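Local coordinates for RidA family protein (Psychrobacter sp. MES7-P7E, PDB 6L8P) that probably hydrolyses reactive enamine and imine intermediates, as in other members of the RidA family of deaminases, at residues 73-78 against 87-92. The protein carries 1 engineered substitution. Numbering follows the deposited sequence.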
loop_
_atom_site.group_PDB
_atom_site.type_symbol
_atom_site.label_atom_id
_atom_site.label_comp_id
_atom_site.label_asym_id
_atom_site.label_seq_id
_atom_site.Cartn_x
_atom_site.Cartn_y
_atom_site.Cartn_z
ATOM N N GLN A 73 12.622 11.018 12.794
ATOM C CA GLN A 73 12.559 12.062 11.781
ATOM C C GLN A 73 11.402 11.830 10.813
ATOM O O GLN A 73 10.724 12.777 10.409
ATOM C CB GLN A 73 13.894 12.114 11.034
ATOM C CG GLN A 73 13.953 13.248 9.971
ATOM C CD GLN A 73 13.949 14.623 10.637
ATOM O OE1 GLN A 73 14.814 14.891 11.494
ATOM N NE2 GLN A 73 12.951 15.436 10.354
ATOM N N VAL A 74 11.129 10.563 10.466
ATOM C CA VAL A 74 9.967 10.267 9.628
ATOM C C VAL A 74 8.701 10.762 10.296
ATOM O O VAL A 74 7.852 11.388 9.651
ATOM C CB VAL A 74 9.877 8.750 9.342
ATOM C CG1 VAL A 74 8.490 8.403 8.777
ATOM C CG2 VAL A 74 10.955 8.307 8.360
ATOM N N PHE A 75 8.574 10.524 11.607
ATOM C CA PHE A 75 7.394 11.034 12.309
ATOM C C PHE A 75 7.328 12.566 12.297
ATOM O O PHE A 75 6.251 13.142 12.117
ATOM C CB PHE A 75 7.338 10.476 13.744
ATOM C CG PHE A 75 6.515 9.203 13.853
ATOM C CD1 PHE A 75 5.128 9.254 13.837
ATOM C CD2 PHE A 75 7.142 7.980 13.848
ATOM C CE1 PHE A 75 4.356 8.044 13.901
ATOM C CE2 PHE A 75 6.422 6.790 13.894
ATOM C CZ PHE A 75 5.007 6.832 13.930
ATOM N N GLU A 76 8.471 13.252 12.462
ATOM C CA GLU A 76 8.432 14.719 12.379
ATOM C C GLU A 76 7.998 15.186 10.987
ATOM O O GLU A 76 7.215 16.149 10.838
ATOM C CB GLU A 76 9.810 15.294 12.730
ATOM C CG GLU A 76 10.203 15.034 14.198
ATOM C CD GLU A 76 9.132 15.561 15.171
ATOM O OE1 GLU A 76 8.660 16.705 14.973
ATOM O OE2 GLU A 76 8.751 14.835 16.126
ATOM N N ASN A 77 8.503 14.501 9.947
ATOM C CA ASN A 77 8.138 14.832 8.571
ATOM C C ASN A 77 6.647 14.605 8.296
ATOM O O ASN A 77 5.960 15.452 7.699
ATOM C CB ASN A 77 9.022 14.016 7.619
ATOM C CG ASN A 77 10.503 14.405 7.716
ATOM O OD1 ASN A 77 10.823 15.456 8.266
ATOM N ND2 ASN A 77 11.407 13.545 7.183
ATOM N N ILE A 78 6.117 13.471 8.763
ATOM C CA ILE A 78 4.695 13.208 8.600
ATOM C C ILE A 78 3.872 14.233 9.354
ATOM O O ILE A 78 2.895 14.750 8.815
ATOM C CB ILE A 78 4.365 11.771 9.043
ATOM C CG1 ILE A 78 5.030 10.775 8.076
ATOM C CG2 ILE A 78 2.845 11.551 9.059
ATOM C CD1 ILE A 78 4.887 9.309 8.554
ATOM N N GLY A 87 -4.621 18.946 9.711
ATOM C CA GLY A 87 -4.843 17.910 10.697
ATOM C C GLY A 87 -3.672 17.690 11.626
ATOM O O GLY A 87 -2.864 18.603 11.863
ATOM N N SER A 88 -3.573 16.474 12.161
ATOM C CA SER A 88 -2.510 16.083 13.074
ATOM C C SER A 88 -2.324 14.571 12.959
ATOM O O SER A 88 -3.080 13.895 12.245
ATOM C CB SER A 88 -2.825 16.454 14.517
ATOM O OG SER A 88 -3.826 15.586 15.018
ATOM N N LEU A 89 -1.303 14.045 13.662
ATOM C CA LEU A 89 -1.105 12.589 13.678
ATOM C C LEU A 89 -2.316 11.863 14.253
ATOM O O LEU A 89 -2.540 10.683 13.944
ATOM C CB LEU A 89 0.134 12.204 14.490
ATOM C CG LEU A 89 1.493 12.593 13.908
ATOM C CD1 LEU A 89 2.598 12.367 14.932
ATOM C CD2 LEU A 89 1.795 11.795 12.647
ATOM N N ASN A 90 -3.106 12.530 15.102
ATOM C CA ASN A 90 -4.321 11.882 15.613
ATOM C C ASN A 90 -5.310 11.550 14.511
ATOM O O ASN A 90 -6.250 10.778 14.745
ATOM C CB ASN A 90 -5.048 12.770 16.640
ATOM C CG ASN A 90 -4.287 12.888 17.928
ATOM O OD1 ASN A 90 -4.165 11.923 18.682
ATOM N ND2 ASN A 90 -3.748 14.079 18.186
ATOM N N ASP A 91 -5.159 12.138 13.326
ATOM C CA ASP A 91 -6.077 11.875 12.232
ATOM C C ASP A 91 -5.623 10.728 11.340
ATOM O O ASP A 91 -6.384 10.332 10.451
ATOM C CB ASP A 91 -6.231 13.116 11.349
ATOM C CG ASP A 91 -6.816 14.298 12.122
ATOM O OD1 ASP A 91 -7.844 14.081 12.785
ATOM O OD2 ASP A 91 -6.227 15.399 12.118
ATOM N N VAL A 92 -4.437 10.167 11.581
ATOM C CA VAL A 92 -4.006 9.035 10.752
ATOM C C VAL A 92 -4.927 7.849 11.010
ATOM O O VAL A 92 -5.166 7.478 12.169
ATOM C CB VAL A 92 -2.546 8.672 11.043
ATOM C CG1 VAL A 92 -2.117 7.448 10.185
ATOM C CG2 VAL A 92 -1.629 9.904 10.710
#
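The bond from Ser88 N to Asp91 OD2, 2.9 Å long, braces the turn from which Leu89 reaches Phe75 and Ile78 of the helix. The donor meets the carboxylate oxygen on its anti side, 25° out of the carboxylate plane. Backbone bonds Asp91 N to Ser88 O and Val92 N to Leu89 O tighten the same short 3-10 turn, and the Ser88 side chain adds a weak bond, accepted by its OG from Asn90 N.

Across the contact everything is apolar, and Leu89 supplies both touches on its side by spreading its two methyls. Leu89 CD2 lies 3.7 Å from Ile78 CG2, while Leu89 CD1 comes to the edge of the Phe75 ring, near its plane, 4.2 Å from Phe75 CD1. With chi1 at -69°, the leucine CG stands opposite its own carbonyl carbon, and its stem crosses both helix side chains at about a right angle. The Phe75 ring also meets Phe112 of helix 105-115 edge-to-face, and Ile78 also packs on Ile139 and Ser141 of strand 137-144.

On the helix, Gln73 NE2 donates to Asn77 OD1 at 3.0 Å, from a position 42° out of the Asn77 carbonyl plane and so off its lone pairs. Arg64 and the Phe56 carbonyl engage the other ends of these two amides.

The contact belongs to a beta-alpha-beta crossover, in which helix 67-84 links the parallel strands 47-54 and 92-99 with strand 137-144 between them. With no hydrogen bond joining the segments, the returning loop is seated on the helix by leucine's hydrophobic contacts, whereas its own polar groups hold its shape.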